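Local atomic coordinates of carbonic anhydrase (PDB entry 3R1W), a protein that probably catalyses the reversible hydration of carbon dioxide to bicarbonate, as a trimeric left-handed beta-helix enzyme of the gamma carbonic anhydrase class. Residues S11-Q16 and S31-G36; L22-F27 and L40-S45; S117-G122 and V129-G134; G146-G151 and R158-K163. All blocks are in the same frame, centred on the assembly; numbering follows the deposited sequence.

Contact 1 (S11-Q16 and S31-G36)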
loop_
_atom_site.group_PDB
_atom_site.type_symbol
_atom_site.label_atom_id
_atom_site.label_comp_id
_atom_site.label_asym_id
_atom_site.label_seq_id
_atom_site.Cartn_x
_atom_site.Cartn_y
_atom_site.Cartn_z
ATOM N N SER B 11 -10.206 12.238 -10.341
ATOM C CA SER B 11 -8.999 12.199 -9.528
ATOM C C SER B 11 -8.932 13.370 -8.555
ATOM O O SER B 11 -8.264 13.294 -7.523
ATOM C CB SER B 11 -7.772 12.249 -10.439
ATOM O OG SER B 11 -7.798 13.439 -11.221
ATOM N N VAL B 12 -9.578 14.476 -8.915
ATOM C CA VAL B 12 -9.594 15.659 -8.056
ATOM C C VAL B 12 -11.040 16.031 -7.725
ATOM O O VAL B 12 -11.791 16.509 -8.581
ATOM C CB VAL B 12 -8.858 16.852 -8.708
ATOM C CG1 VAL B 12 -8.871 18.054 -7.767
ATOM C CG2 VAL B 12 -7.421 16.467 -9.039
ATOM N N ARG B 13 -11.416 15.821 -6.470
ATOM C CA ARG B 13 -12.823 15.791 -6.080
ATOM C C ARG B 13 -13.196 16.867 -5.073
ATOM O O ARG B 13 -12.526 17.050 -4.054
ATOM C CB ARG B 13 -13.152 14.431 -5.459
ATOM C CG ARG B 13 -12.896 13.242 -6.361
ATOM C CD ARG B 13 -13.385 11.987 -5.643
ATOM N NE ARG B 13 -12.928 10.720 -6.219
ATOM C CZ ARG B 13 -13.161 9.546 -5.635
ATOM N NH1 ARG B 13 -13.827 9.519 -4.487
ATOM N NH2 ARG B 13 -12.733 8.407 -6.175
ATOM N N THR B 14 -14.284 17.568 -5.382
ATOM C CA THR B 14 -14.894 18.514 -4.468
ATOM C C THR B 14 -15.597 17.733 -3.365
ATOM O O THR B 14 -16.169 16.669 -3.615
ATOM C CB THR B 14 -15.909 19.377 -5.222
ATOM O OG1 THR B 14 -15.212 20.160 -6.198
ATOM C CG2 THR B 14 -16.663 20.295 -4.273
ATOM N N TYR B 15 -15.544 18.261 -2.149
ATOM C CA TYR B 15 -16.133 17.611 -0.982
ATOM C C TYR B 15 -16.728 18.678 -0.071
ATOM O O TYR B 15 -16.019 19.587 0.381
ATOM C CB TYR B 15 -15.059 16.829 -0.220
ATOM C CG TYR B 15 -15.560 16.169 1.042
ATOM C CD1 TYR B 15 -16.293 14.989 0.982
ATOM C CD2 TYR B 15 -15.303 16.723 2.293
ATOM C CE1 TYR B 15 -16.760 14.374 2.138
ATOM C CE2 TYR B 15 -15.766 16.111 3.457
ATOM C CZ TYR B 15 -16.492 14.940 3.368
ATOM O OH TYR B 15 -16.947 14.330 4.513
ATOM N N GLN B 16 -18.026 18.559 0.199
ATOM C CA GLN B 16 -18.726 19.506 1.060
ATOM C C GLN B 16 -18.414 20.943 0.682
ATOM O O GLN B 16 -18.103 21.774 1.542
ATOM C CB GLN B 16 -18.392 19.250 2.525
ATOM C CG GLN B 16 -18.812 17.872 2.991
ATOM C CD GLN B 16 -19.343 17.886 4.408
ATOM O OE1 GLN B 16 -18.594 18.094 5.364
ATOM N NE2 GLN B 16 -20.646 17.676 4.551
ATOM N N SER B 31 -5.292 8.174 -11.951
ATOM C CA SER B 31 -5.618 7.047 -11.071
ATOM C C SER B 31 -5.479 7.377 -9.590
ATOM O O SER B 31 -5.834 6.566 -8.735
ATOM C CB SER B 31 -4.764 5.825 -11.411
ATOM O OG SER B 31 -3.435 6.003 -10.954
ATOM N N SER B 32 -4.972 8.568 -9.286
ATOM C CA SER B 32 -4.876 8.995 -7.899
ATOM C C SER B 32 -6.215 9.585 -7.443
ATOM O O SER B 32 -7.115 9.815 -8.255
ATOM C CB SER B 32 -3.744 9.996 -7.711
ATOM O OG SER B 32 -4.037 11.202 -8.383
ATOM N N VAL B 33 -6.352 9.807 -6.142
ATOM C CA VAL B 33 -7.609 10.314 -5.590
ATOM C C VAL B 33 -7.342 11.428 -4.589
ATOM O O VAL B 33 -6.778 11.193 -3.524
ATOM C CB VAL B 33 -8.429 9.194 -4.907
ATOM C CG1 VAL B 33 -9.623 9.781 -4.156
ATOM C CG2 VAL B 33 -8.894 8.179 -5.943
ATOM N N ILE B 34 -7.744 12.646 -4.940
ATOM C CA ILE B 34 -7.555 13.789 -4.052
ATOM C C ILE B 34 -8.917 14.347 -3.683
ATOM O O ILE B 34 -9.730 14.644 -4.560
ATOM C CB ILE B 34 -6.715 14.890 -4.724
ATOM C CG1 ILE B 34 -5.358 14.325 -5.165
ATOM C CG2 ILE B 34 -6.498 16.054 -3.765
ATOM C CD1 ILE B 34 -4.437 15.364 -5.845
ATOM N N ILE B 35 -9.166 14.478 -2.385
ATOM C CA ILE B 35 -10.499 14.838 -1.902
ATOM C C ILE B 35 -10.487 16.069 -1.006
ATOM O O ILE B 35 -9.791 16.103 0.006
ATOM C CB ILE B 35 -11.152 13.674 -1.121
ATOM C CG1 ILE B 35 -11.473 12.509 -2.066
ATOM C CG2 ILE B 35 -12.437 14.146 -0.399
ATOM C CD1 ILE B 35 -11.788 11.189 -1.343
ATOM N N GLY B 36 -11.268 17.079 -1.383
ATOM C CA GLY B 36 -11.620 18.133 -0.445
ATOM C C GLY B 36 -10.594 19.212 -0.178
ATOM O O GLY B 36 -10.112 19.870 -1.103
#

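Contact 2 (L22-F27 and L40-S45)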
loop_
_atom_site.group_PDB
_atom_site.type_symbol
_atom_site.label_atom_id
_atom_site.label_comp_id
_atom_site.label_asym_id
_atom_site.label_seq_id
_atom_site.Cartn_x
_atom_site.Cartn_y
_atom_site.Cartn_z
ATOM N N LEU B 22 -4.950 23.566 -6.802
ATOM C CA LEU B 22 -3.724 23.122 -7.451
ATOM C C LEU B 22 -2.941 24.315 -8.008
ATOM O O LEU B 22 -3.502 25.170 -8.692
ATOM C CB LEU B 22 -4.067 22.179 -8.598
ATOM C CG LEU B 22 -4.928 20.963 -8.249
ATOM C CD1 LEU B 22 -5.212 20.148 -9.501
ATOM C CD2 LEU B 22 -4.253 20.115 -7.190
ATOM N N GLY B 23 -1.640 24.358 -7.732
ATOM C CA GLY B 23 -0.786 25.407 -8.268
ATOM C C GLY B 23 -0.464 25.203 -9.736
ATOM O O GLY B 23 -1.138 24.449 -10.433
ATOM N N GLU B 24 0.579 25.880 -10.204
ATOM C CA GLU B 24 0.977 25.808 -11.600
ATOM C C GLU B 24 1.696 24.504 -11.919
ATOM O O GLU B 24 2.541 24.051 -11.150
ATOM C CB GLU B 24 1.911 26.974 -11.939
ATOM C CG GLU B 24 1.348 28.342 -11.613
ATOM C CD GLU B 24 0.192 28.712 -12.512
ATOM O OE1 GLU B 24 0.194 28.282 -13.687
ATOM O OE2 GLU B 24 -0.722 29.425 -12.042
ATOM N N ARG B 25 1.371 23.927 -13.073
ATOM C CA ARG B 25 2.093 22.773 -13.614
ATOM C C ARG B 25 2.051 21.562 -12.690
ATOM O O ARG B 25 2.979 20.772 -12.674
ATOM C CB ARG B 25 3.555 23.138 -13.921
ATOM C CG ARG B 25 3.730 24.450 -14.689
ATOM C CD ARG B 25 5.209 24.836 -14.842
ATOM N NE ARG B 25 5.825 25.147 -13.548
ATOM C CZ ARG B 25 5.784 26.339 -12.951
ATOM N NH1 ARG B 25 5.182 27.372 -13.540
ATOM N NH2 ARG B 25 6.364 26.508 -11.766
ATOM N N VAL B 26 0.974 21.420 -11.923
ATOM C CA VAL B 26 0.847 20.288 -11.016
ATOM C C VAL B 26 0.417 19.063 -11.822
ATOM O O VAL B 26 -0.383 19.180 -12.752
ATOM C CB VAL B 26 -0.180 20.579 -9.905
ATOM C CG1 VAL B 26 -0.544 19.307 -9.150
ATOM C CG2 VAL B 26 0.364 21.644 -8.951
ATOM N N PHE B 27 0.986 17.906 -11.508
ATOM C CA PHE B 27 0.555 16.667 -12.148
ATOM C C PHE B 27 -0.176 15.802 -11.143
ATOM O O PHE B 27 0.355 15.510 -10.076
ATOM C CB PHE B 27 1.753 15.877 -12.663
ATOM C CG PHE B 27 1.419 14.462 -13.103
ATOM C CD1 PHE B 27 0.690 14.235 -14.260
ATOM C CD2 PHE B 27 1.826 13.359 -12.353
ATOM C CE1 PHE B 27 0.382 12.936 -14.669
ATOM C CE2 PHE B 27 1.539 12.059 -12.774
ATOM C CZ PHE B 27 0.815 11.854 -13.925
ATOM N N LEU B 40 -2.059 22.070 -3.188
ATOM C CA LEU B 40 -0.759 21.634 -3.692
ATOM C C LEU B 40 -0.055 22.806 -4.358
ATOM O O LEU B 40 -0.637 23.485 -5.201
ATOM C CB LEU B 40 -0.920 20.503 -4.719
ATOM C CG LEU B 40 -1.733 19.279 -4.293
ATOM C CD1 LEU B 40 -1.836 18.290 -5.446
ATOM C CD2 LEU B 40 -1.091 18.629 -3.101
ATOM N N GLY B 41 1.204 23.022 -3.995
ATOM C CA GLY B 41 2.002 24.091 -4.579
ATOM C C GLY B 41 2.446 23.820 -6.004
ATOM O O GLY B 41 2.262 22.722 -6.538
ATOM N N ASP B 42 3.040 24.837 -6.626
ATOM C CA ASP B 42 3.522 24.715 -7.995
ATOM C C ASP B 42 4.452 23.512 -8.154
ATOM O O ASP B 42 5.275 23.224 -7.283
ATOM C CB ASP B 42 4.273 25.983 -8.421
ATOM C CG ASP B 42 3.387 27.217 -8.463
ATOM O OD1 ASP B 42 2.146 27.084 -8.372
ATOM O OD2 ASP B 42 3.945 28.335 -8.597
ATOM N N ASP B 43 4.310 22.813 -9.272
ATOM C CA ASP B 43 5.234 21.741 -9.643
ATOM C C ASP B 43 5.146 20.487 -8.770
ATOM O O ASP B 43 6.040 19.640 -8.827
ATOM C CB ASP B 43 6.692 22.251 -9.691
ATOM C CG ASP B 43 6.965 23.145 -10.893
ATOM O OD1 ASP B 43 6.468 22.841 -12.000
ATOM O OD2 ASP B 43 7.683 24.161 -10.731
ATOM N N CYS B 44 4.087 20.369 -7.965
ATOM C CA CYS B 44 3.877 19.150 -7.199
ATOM C C CYS B 44 3.458 18.042 -8.145
ATOM O O CYS B 44 3.036 18.296 -9.269
ATOM C CB CYS B 44 2.799 19.333 -6.142
ATOM S SG CYS B 44 3.373 20.144 -4.650
ATOM N N SER B 45 3.602 16.808 -7.684
ATOM C CA SER B 45 3.242 15.663 -8.506
ATOM C C SER B 45 2.654 14.584 -7.624
ATOM O O SER B 45 3.185 14.281 -6.562
ATOM C CB SER B 45 4.467 15.131 -9.250
ATOM O OG SER B 45 5.517 14.770 -8.376
HETATM O O HOH W 1 6.303 28.690 -9.866
#

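Contact 3 (S117-G122 and V129-G134)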
loop_
_atom_site.group_PDB
_atom_site.type_symbol
_atom_site.label_atom_id
_atom_site.label_comp_id
_atom_site.label_asym_id
_atom_site.label_seq_id
_atom_site.Cartn_x
_atom_site.Cartn_y
_atom_site.Cartn_z
ATOM N N SER B 117 7.547 4.206 4.557
ATOM C CA SER B 117 7.660 4.766 5.896
ATOM C C SER B 117 6.306 5.299 6.350
ATOM O O SER B 117 5.390 5.477 5.541
ATOM C CB SER B 117 8.746 5.841 5.973
ATOM O OG SER B 117 8.414 6.978 5.209
ATOM N N MET B 118 6.182 5.539 7.649
ATOM C CA MET B 118 4.924 5.979 8.232
ATOM C C MET B 118 5.213 7.096 9.227
ATOM O O MET B 118 6.063 6.943 10.102
ATOM C CB MET B 118 4.223 4.800 8.923
ATOM C CG MET B 118 2.952 5.187 9.651
ATOM S SD MET B 118 1.897 3.768 10.022
ATOM C CE MET B 118 1.268 3.357 8.421
ATOM N N ILE B 119 4.540 8.231 9.057
ATOM C CA ILE B 119 4.714 9.371 9.960
ATOM C C ILE B 119 3.360 9.670 10.582
ATOM O O ILE B 119 2.398 9.939 9.867
ATOM C CB ILE B 119 5.165 10.633 9.209
ATOM C CG1 ILE B 119 6.222 10.304 8.152
ATOM C CG2 ILE B 119 5.663 11.697 10.190
ATOM C CD1 ILE B 119 7.487 9.721 8.702
ATOM N N MET B 120 3.302 9.674 11.910
ATOM C CA MET B 120 2.023 9.655 12.624
ATOM C C MET B 120 1.607 10.993 13.259
ATOM O O MET B 120 2.344 11.974 13.210
ATOM C CB MET B 120 2.047 8.525 13.654
ATOM C CG MET B 120 2.406 7.175 13.012
ATOM S SD MET B 120 2.544 5.810 14.177
ATOM C CE MET B 120 0.848 5.647 14.713
ATOM N N ASP B 121 0.412 11.020 13.845
ATOM C CA ASP B 121 -0.194 12.270 14.312
ATOM C C ASP B 121 0.730 13.108 15.191
ATOM O O ASP B 121 1.294 12.614 16.167
ATOM C CB ASP B 121 -1.487 12.000 15.093
ATOM C CG ASP B 121 -2.678 11.679 14.192
ATOM O OD1 ASP B 121 -2.578 11.856 12.968
ATOM O OD2 ASP B 121 -3.733 11.260 14.726
ATOM N N GLY B 122 0.854 14.383 14.849
ATOM C CA GLY B 122 1.562 15.322 15.694
ATOM C C GLY B 122 3.066 15.248 15.560
ATOM O O GLY B 122 3.789 16.005 16.208
ATOM N N VAL B 129 15.854 16.583 6.517
ATOM C CA VAL B 129 15.888 15.340 7.259
ATOM C C VAL B 129 15.672 14.199 6.271
ATOM O O VAL B 129 14.949 14.358 5.291
ATOM C CB VAL B 129 14.751 15.304 8.313
ATOM C CG1 VAL B 129 14.516 13.886 8.809
ATOM C CG2 VAL B 129 15.052 16.280 9.464
ATOM N N ILE B 130 16.317 13.067 6.522
ATOM C CA ILE B 130 16.048 11.847 5.767
ATOM C C ILE B 130 15.355 10.846 6.677
ATOM O O ILE B 130 15.859 10.528 7.758
ATOM C CB ILE B 130 17.343 11.206 5.217
ATOM C CG1 ILE B 130 17.948 12.082 4.114
ATOM C CG2 ILE B 130 17.057 9.799 4.688
ATOM C CD1 ILE B 130 19.336 11.636 3.675
ATOM N N VAL B 131 14.186 10.372 6.248
ATOM C CA VAL B 131 13.489 9.286 6.933
ATOM C C VAL B 131 13.688 8.036 6.091
ATOM O O VAL B 131 13.239 7.966 4.941
ATOM C CB VAL B 131 11.978 9.578 7.122
ATOM C CG1 VAL B 131 11.271 8.393 7.814
ATOM C CG2 VAL B 131 11.780 10.861 7.925
ATOM N N ALA B 132 14.403 7.068 6.652
ATOM C CA ALA B 132 14.777 5.864 5.909
ATOM C C ALA B 132 13.545 5.082 5.515
ATOM O O ALA B 132 12.520 5.127 6.209
ATOM C CB ALA B 132 15.708 4.993 6.739
ATOM N N ALA B 133 13.652 4.353 4.410
ATOM C CA ALA B 133 12.566 3.493 3.958
ATOM C C ALA B 133 12.089 2.581 5.087
ATOM O O ALA B 133 12.896 2.004 5.810
ATOM C CB ALA B 133 13.022 2.663 2.757
ATOM N N GLY B 134 10.774 2.451 5.232
ATOM C CA GLY B 134 10.205 1.533 6.204
ATOM C C GLY B 134 10.165 2.026 7.642
ATOM O O GLY B 134 9.735 1.291 8.536
#

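Contact 4 (G146-G151 and R158-K163)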
loop_
_atom_site.group_PDB
_atom_site.type_symbol
_atom_site.label_atom_id
_atom_site.label_comp_id
_atom_site.label_asym_id
_atom_site.label_seq_id
_atom_site.Cartn_x
_atom_site.Cartn_y
_atom_site.Cartn_z
ATOM N N GLY B 146 18.873 18.048 9.670
ATOM C CA GLY B 146 20.220 17.653 9.295
ATOM C C GLY B 146 20.588 16.248 9.721
ATOM O O GLY B 146 21.769 15.902 9.783
ATOM N N PHE B 147 19.583 15.421 10.003
ATOM C CA PHE B 147 19.849 14.056 10.446
ATOM C C PHE B 147 19.104 12.996 9.657
ATOM O O PHE B 147 18.078 13.270 9.039
ATOM C CB PHE B 147 19.525 13.885 11.930
ATOM C CG PHE B 147 20.485 14.588 12.837
ATOM C CD1 PHE B 147 20.255 15.893 13.232
ATOM C CD2 PHE B 147 21.630 13.943 13.279
ATOM C CE1 PHE B 147 21.151 16.548 14.065
ATOM C CE2 PHE B 147 22.526 14.586 14.116
ATOM C CZ PHE B 147 22.288 15.891 14.508
ATOM N N VAL B 148 19.652 11.787 9.693
ATOM C CA VAL B 148 19.012 10.606 9.144
ATOM C C VAL B 148 18.338 9.848 10.277
ATOM O O VAL B 148 18.945 9.598 11.321
ATOM C CB VAL B 148 20.040 9.665 8.487
ATOM C CG1 VAL B 148 19.360 8.399 8.003
ATOM C CG2 VAL B 148 20.749 10.367 7.338
ATOM N N TYR B 149 17.077 9.484 10.077
ATOM C CA TYR B 149 16.343 8.689 11.053
ATOM C C TYR B 149 15.944 7.348 10.457
ATOM O O TYR B 149 15.575 7.275 9.288
ATOM C CB TYR B 149 15.105 9.448 11.523
ATOM C CG TYR B 149 15.423 10.583 12.478
ATOM C CD1 TYR B 149 15.831 11.835 12.008
ATOM C CD2 TYR B 149 15.314 10.399 13.857
ATOM C CE1 TYR B 149 16.118 12.867 12.890
ATOM C CE2 TYR B 149 15.603 11.422 14.740
ATOM C CZ TYR B 149 15.999 12.649 14.257
ATOM O OH TYR B 149 16.278 13.662 15.153
ATOM N N MET B 150 15.999 6.293 11.258
ATOM C CA MET B 150 15.693 4.952 10.780
ATOM C C MET B 150 15.078 4.093 11.882
ATOM O O MET B 150 15.379 4.273 13.050
ATOM C CB MET B 150 16.969 4.289 10.246
ATOM C CG MET B 150 16.835 2.877 9.760
ATOM S SD MET B 150 18.296 2.348 8.826
ATOM C CE MET B 150 18.307 3.539 7.488
ATOM N N GLY B 151 14.222 3.157 11.495
ATOM C CA GLY B 151 13.726 2.152 12.419
ATOM C C GLY B 151 12.277 2.317 12.835
ATOM O O GLY B 151 11.589 3.256 12.407
ATOM N N ARG B 158 22.554 9.320 12.260
ATOM C CA ARG B 158 23.748 10.118 11.982
ATOM C C ARG B 158 23.347 11.413 11.300
ATOM O O ARG B 158 22.231 11.532 10.802
ATOM C CB ARG B 158 24.691 9.352 11.060
ATOM C CG ARG B 158 24.056 8.949 9.736
ATOM C CD ARG B 158 25.079 8.402 8.751
ATOM N NE ARG B 158 24.438 7.892 7.543
ATOM C CZ ARG B 158 24.095 8.652 6.505
ATOM N NH1 ARG B 158 24.341 9.957 6.527
ATOM N NH2 ARG B 158 23.510 8.108 5.446
ATOM N N PRO B 159 24.258 12.398 11.269
ATOM C CA PRO B 159 23.961 13.582 10.459
ATOM C C PRO B 159 23.992 13.240 8.977
ATOM O O PRO B 159 24.590 12.239 8.582
ATOM C CB PRO B 159 25.099 14.551 10.807
ATOM C CG PRO B 159 26.154 13.720 11.466
ATOM C CD PRO B 159 25.460 12.568 12.103
ATOM N N ILE B 160 23.353 14.064 8.159
ATOM C CA ILE B 160 23.411 13.850 6.722
ATOM C C ILE B 160 24.761 14.300 6.159
ATOM O O ILE B 160 25.434 15.157 6.742
ATOM C CB ILE B 160 22.289 14.598 6.004
ATOM C CG1 ILE B 160 22.435 16.106 6.225
ATOM C CG2 ILE B 160 20.936 14.091 6.494
ATOM C CD1 ILE B 160 21.510 16.952 5.349
ATOM N N THR B 161 25.133 13.710 5.025
ATOM C CA THR B 161 26.339 14.079 4.283
ATOM C C THR B 161 26.070 15.310 3.418
ATOM O O THR B 161 24.923 15.727 3.266
ATOM C CB THR B 161 26.793 12.934 3.365
ATOM O OG1 THR B 161 25.762 12.638 2.409
ATOM C CG2 THR B 161 27.093 11.680 4.180
ATOM N N GLU B 162 27.125 15.888 2.845
ATOM C CA GLU B 162 26.960 17.038 1.963
ATOM C C GLU B 162 26.249 16.612 0.681
ATOM O O GLU B 162 25.443 17.364 0.128
ATOM C CB GLU B 162 28.312 17.691 1.642
ATOM N N LYS B 163 26.545 15.402 0.221
ATOM C CA LYS B 163 25.918 14.881 -0.985
ATOM C C LYS B 163 24.433 14.645 -0.719
ATOM O O LYS B 163 23.584 14.897 -1.577
ATOM C CB LYS B 163 26.601 13.589 -1.437
ATOM C CG LYS B 163 26.204 13.147 -2.832
ATOM C CD LYS B 163 27.363 12.496 -3.578
ATOM C CE LYS B 163 26.876 11.891 -4.892
ATOM N NZ LYS B 163 27.883 11.005 -5.556
#

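Contact 1 (S11-Q16 and S31-G36)
R13 sets its CG anti to the carbonyl carbon (chi1 -59°) and runs extended to NE, so the side chain crosses V33 obliquely. Its guanidinium comes to rest with one face on V33, whose CG1 sits 3.8 Å from R13 CZ. The same extended chain lies alongside I35, with R13 CD 4.1 Å from I35 CG1. The backbone sets Y15 CB 3.8 Å from I35 CG2, and chi1 (177°) turns the ring beside the carbonyl carbon and on toward H182 and Y187 of the second subunit.

Beneath these side chains the backbones pair in parallel. I34 N donates to S11 O over 2.7 Å, and I34 O accepts from R13 N at 2.8 Å. The third bond is the straightest, G36 N to R13 O at 3.0 Å and 172°. V12 and I34 lie on one face of this sheet of the left-handed beta-helix, where I34 packs on V46 inside the coil; R13 and I35 lie on the other, facing the second subunit.

R13 is buried, yet its polar end is well supplied: NH1 forms a salt bridge with D29 of the second subunit, NE donates to T10 O, and Y187 of that subunit adds a cation-pi contact. An alanine here, without the guanidinium over V33 CG1 and its salt bridge to D29 of the second subunit, would probably weaken the join between the subunits. With an acidic partner so near, the guanidinium is likely to stay charged; R13 thus serves pairing within and between chains.

Contact 2 (L22-F27 and L40-S45)
L22 lies alongside L40 and points the same way, its CD2 only 3.5 Å from L40 CD1, which is tight for two methyl groups. At G23 the backbone N donates to L40 O (2.9 Å). The D42 carboxylate crowds this glycine so closely that a CB would clash with OD1. E24 N takes that same oxygen in a short bond, 2.7 Å to D42 OD1, arriving from above the carboxylate plane, while E24 O accepts from D43 N (2.9 Å) almost along its C=O axis.

G23-V26 and G41-C44 are both type II turns, and they stack as equivalent corners of successive coils of the left-handed beta-helix built from hexapeptide repeats. R25 and D43 hold the same place in their turns, with positive phi, so their side chains emerge together. R25 bends at chi3 (-66°) and grips D43 side-on: NE to OD1 at 2.9 Å and NH2 to OD2 at 2.9 Å, the carboxylate tilted 49° from the guanidinium plane. A water bridges R25 NH2 and D42 OD2, and K179 of helix 162-184 forms a second salt bridge with D43 OD1 and also donates to R25 O.

V26 crosses L40 at about a right angle, and its CG2 is pressed to 3.3 Å from G41 O. F27 N donates to C44 O (3.1 Å), resuming the parallel pairing. The F27 ring receives S45 CB at its edge, meets the ring of W47, and is covered by K179 and L183 of the helix.

Contact 3 (S117-G122 and V129-G134)
Neither segment has an aromatic ring, and the one carboxylate, of D121, turns to T76 and H103 instead of to 129-134, so the contact itself is largely apolar. Its carriers are S117, I119 and V131. I119 has CG1 anti to the carbonyl carbon and is bent again at chi2 (-62°), which swings CD1 toward V131. V131 holds CG1 anti to the backbone N (chi1 178°), and the two side chains meet tip to tip, I119 CD1 4.1 Å from V131 CG1.

The same V131 methyl also receives S117, whose CB stands 4.0 Å from it. S117 CB is 3.8 Å from A132 O as well, so the serine lies against the backbone where the second segment turns. Its hydroxyl, in the crowded position between N and carbonyl carbon, bonds to G114 O.

Strands 118-119 and 130-131 belong to different walls of the left-handed beta-helix, and the apolar side chains converge across its interior. I119 also packs on V137 of strand 136-137, V131 on L143 of strand 142-143. Backbone bonds join S117 and I119 to strand 101-103 and M118 to A135 and V137, at strand 136-137.

Contact 4 (G146-G151 and R158-K163)
Two backbone hydrogen bonds join the segments. V148 N donates to R158 O over 2.8 Å, nearly straight at 177°. I160 N reaches G146 O at 2.9 Å, but from above the carbonyl plane. Between them F147 and P159 form an antiparallel non-hydrogen-bonded pair, a place that suits a proline without an N-H.

The apolar contacts fall on two sides. V148 and I160 cross obliquely, bringing their CG2 methyls to 3.8 Å, and I160 packs further on R165 and F168 of helix 162-184. On the other side the F147 ring extends past the proline, with CE2 4.1 Å from P159 CD; it also makes a cation-pi contact with K156.

Polar and planar contacts centre on R158. Its CG takes the crowded position between N and carbonyl carbon (chi1 58°), the chain then runs extended alongside V148, and chi4 (84°) turns the guanidinium so that one face lies on V148 CG2, 3.7 Å from R158 NH1. That nitrogen bonds in turn to P159 O at 3.1 Å, on a lone pair, while NH2 forms a salt bridge with E164. An alanine here, without the salt bridge to E164, the bond to P159 O and the cover over V148, would probably loosen the hold on the start of the helix.

E164 also accepts from T161 N, and T161 OG1 caps a backbone N of the first turn, a capping box. The whole is a beta hairpin closing the left-handed beta-helix and passing the chain into the C-terminal helix, consistent with the gamma class of carbonic anhydrases.

From the N terminus, 11-16 pairs forward with 31-36, closing one coil of the beta-helix. Contact 2 opens at 22-27 inside that coil and closes at 40-45 beyond it, so contacts 1 and 2 cross; they touch inside the helix, I34 CD1 to L40 CD1 at 3.9 Å. Contact 3 follows in series on the far side of the chain's centre, closing a shorter loop between two walls of a later coil. Contact 4 then closes the terminal hairpin. Its strand 147-150 lies beside 130-131 of contact 3, and its second segment starts helix 162-184, which runs back to cover contact 2.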